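Local coordinates for acyl-CoA dehydrogenase (Mycobacterium thermoresistibile, PDB 3NF4), which binds FAD and, as an acyl-CoA dehydrogenase, oxidises acyl-CoA thioesters to their 2,3-enoyl-CoA products, at the interface of chains A and B. Sequence-based numbering; all coordinates share one arbitrary frame. Chains: chain A/B, acyl-CoA dehydrogenase.

The interface of chains A and B. Residues chain A 166, 207-211; chain B 351-353, 358.
The backbone N of A:Met210 gives a 2.9 Å hydrogen bond to B:Tyr351 O. B:Arg353 N gives another to A:Glu208 O at 3.1 Å. Together they frame an antiparallel bridge of A:Lys209 with B:Thr352, a short stretch of sheet joining loop 207-211 of the middle domain to the end of 3-10 helix 347-351 in the partner's C-terminal domain.

With CG anti to its own backbone N (chi1 -163°), the phenol of B:Tyr351 is carried alongside this loop. CB of A:Met210 sits over one face of the ring, 3.8 Å above its plane and toward the rim. From A:Lys209, CB touches ring atom CE2 at 3.7 Å, while the hydroxyl end reaches the backbone of A:Gly211. The methyl CE of A:Met210 is modelled too near the ring to be trusted. The A:Met210 side chain passes antiparallel to that of B:Glu358, A:Met210 SD lying 4.0 Å from B:Glu358 CB.

B:Arg353 reaches out with a straight aliphatic chain, bringing its guanidinium near A:Lys209 O, one face turned toward A:Glu208 CA, offset to the rim. The opposite charges may attract at longer range, with A:Glu208 OE2 4.5 Å from B:Arg353 NH1. The patch is part of a two-fold homodimer interface, repeated with the chains exchanged, and likely belongs to the tetramer common in this family. Toward strand 157-168, the methyl CG2 of B:Thr352 meets the A:Trp166 indole edge-on, in its plane, 4.0 Å from CH2.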
loop_
_atom_site.group_PDB
_atom_site.type_symbol
_atom_site.label_atom_id
_atom_site.label_comp_id
_atom_site.label_asym_id
_atom_site.label_seq_id
_atom_site.Cartn_x
_atom_site.Cartn_y
_atom_site.Cartn_z
ATOM N N TRP A 166 -29.964 6.816 10.839
ATOM C CA TRP A 166 -28.599 7.051 11.316
ATOM C C TRP A 166 -28.468 8.356 12.092
ATOM O O TRP A 166 -27.581 9.118 11.817
ATOM C CB TRP A 166 -27.581 7.044 10.166
ATOM C CG TRP A 166 -27.670 5.856 9.200
ATOM C CD1 TRP A 166 -28.019 5.900 7.870
ATOM C CD2 TRP A 166 -27.396 4.474 9.487
ATOM N NE1 TRP A 166 -28.002 4.642 7.331
ATOM C CE2 TRP A 166 -27.626 3.746 8.293
ATOM C CE3 TRP A 166 -26.992 3.782 10.634
ATOM C CZ2 TRP A 166 -27.455 2.357 8.211
ATOM C CZ3 TRP A 166 -26.823 2.388 10.557
ATOM C CH2 TRP A 166 -27.054 1.695 9.351
ATOM N N GLU A 207 -29.513 1.020 16.763
ATOM C CA GLU A 207 -28.741 0.074 15.935
ATOM C C GLU A 207 -27.725 -0.713 16.756
ATOM O O GLU A 207 -27.058 -0.151 17.630
ATOM C CB GLU A 207 -27.966 0.809 14.827
ATOM C CG GLU A 207 -28.823 1.534 13.790
ATOM C CD GLU A 207 -29.684 0.600 12.934
ATOM O OE1 GLU A 207 -29.223 -0.504 12.561
ATOM O OE2 GLU A 207 -30.831 0.993 12.633
ATOM N N GLU A 208 -27.612 -1.999 16.450
ATOM C CA GLU A 208 -26.583 -2.887 17.001
ATOM C C GLU A 208 -25.309 -2.853 16.116
ATOM O O GLU A 208 -25.268 -3.489 15.062
ATOM C CB GLU A 208 -27.108 -4.339 17.039
ATOM C CG GLU A 208 -28.305 -4.604 17.954
ATOM C CD GLU A 208 -29.030 -5.913 17.604
ATOM O OE1 GLU A 208 -29.146 -6.240 16.385
ATOM O OE2 GLU A 208 -29.503 -6.604 18.542
ATOM N N LYS A 209 -24.274 -2.149 16.575
ATOM C CA LYS A 209 -23.082 -1.872 15.762
ATOM C C LYS A 209 -21.879 -2.709 16.169
ATOM O O LYS A 209 -21.892 -3.326 17.220
ATOM C CB LYS A 209 -22.745 -0.378 15.795
ATOM C CG LYS A 209 -23.954 0.549 15.506
ATOM C CD LYS A 209 -23.573 1.996 15.247
ATOM C CE LYS A 209 -23.003 2.717 16.502
ATOM N NZ LYS A 209 -23.999 2.907 17.616
ATOM N N MET A 210 -20.860 -2.752 15.306
ATOM C CA MET A 210 -19.573 -3.389 15.608
ATOM C C MET A 210 -18.834 -2.707 16.782
ATOM O O MET A 210 -18.072 -3.377 17.490
ATOM C CB MET A 210 -18.686 -3.397 14.353
ATOM C CG MET A 210 -17.325 -4.051 14.499
ATOM S SD MET A 210 -16.292 -4.084 12.981
ATOM C CE MET A 210 -16.850 -2.621 12.142
ATOM N N GLY A 211 -19.045 -1.399 16.973
ATOM C CA GLY A 211 -18.389 -0.614 18.057
ATOM C C GLY A 211 -19.013 0.782 18.212
ATOM O O GLY A 211 -20.005 1.109 17.526
ATOM N N TYR B 351 -21.501 -1.895 8.985
ATOM C CA TYR B 351 -21.057 -1.704 10.370
ATOM C C TYR B 351 -22.046 -2.251 11.418
ATOM O O TYR B 351 -21.788 -2.125 12.610
ATOM C CB TYR B 351 -20.752 -0.211 10.618
ATOM C CG TYR B 351 -19.922 0.095 11.852
ATOM C CD1 TYR B 351 -18.560 -0.212 11.907
ATOM C CD2 TYR B 351 -20.493 0.724 12.954
ATOM C CE1 TYR B 351 -17.789 0.084 13.049
ATOM C CE2 TYR B 351 -19.738 1.036 14.104
ATOM C CZ TYR B 351 -18.388 0.722 14.135
ATOM O OH TYR B 351 -17.657 1.028 15.257
ATOM N N THR B 352 -23.143 -2.881 10.977
ATOM C CA THR B 352 -24.170 -3.443 11.881
ATOM C C THR B 352 -24.123 -4.980 11.891
ATOM O O THR B 352 -23.537 -5.578 10.999
ATOM C CB THR B 352 -25.642 -2.980 11.509
ATOM O OG1 THR B 352 -26.024 -3.540 10.241
ATOM C CG2 THR B 352 -25.751 -1.471 11.405
ATOM N N ARG B 353 -24.758 -5.616 12.875
ATOM C CA ARG B 353 -24.778 -7.087 12.956
ATOM C C ARG B 353 -25.970 -7.697 12.211
ATOM O O ARG B 353 -26.325 -8.842 12.444
ATOM C CB ARG B 353 -24.760 -7.612 14.411
ATOM C CG ARG B 353 -24.089 -6.728 15.440
ATOM C CD ARG B 353 -24.108 -7.353 16.846
ATOM N NE ARG B 353 -23.325 -6.539 17.783
ATOM C CZ ARG B 353 -23.796 -5.989 18.909
ATOM N NH1 ARG B 353 -25.066 -6.186 19.287
ATOM N NH2 ARG B 353 -22.979 -5.263 19.685
ATOM N N GLU B 358 -18.949 -7.621 9.324
ATOM C CA GLU B 358 -18.302 -7.122 10.545
ATOM C C GLU B 358 -17.647 -8.290 11.348
ATOM O O GLU B 358 -16.503 -8.165 11.823
ATOM C CB GLU B 358 -19.296 -6.286 11.396
ATOM C CG GLU B 358 -20.455 -7.074 12.072
ATOM C CD GLU B 358 -20.035 -7.602 13.446
ATOM O OE1 GLU B 358 -20.639 -8.569 13.964
ATOM O OE2 GLU B 358 -19.061 -7.040 13.999
#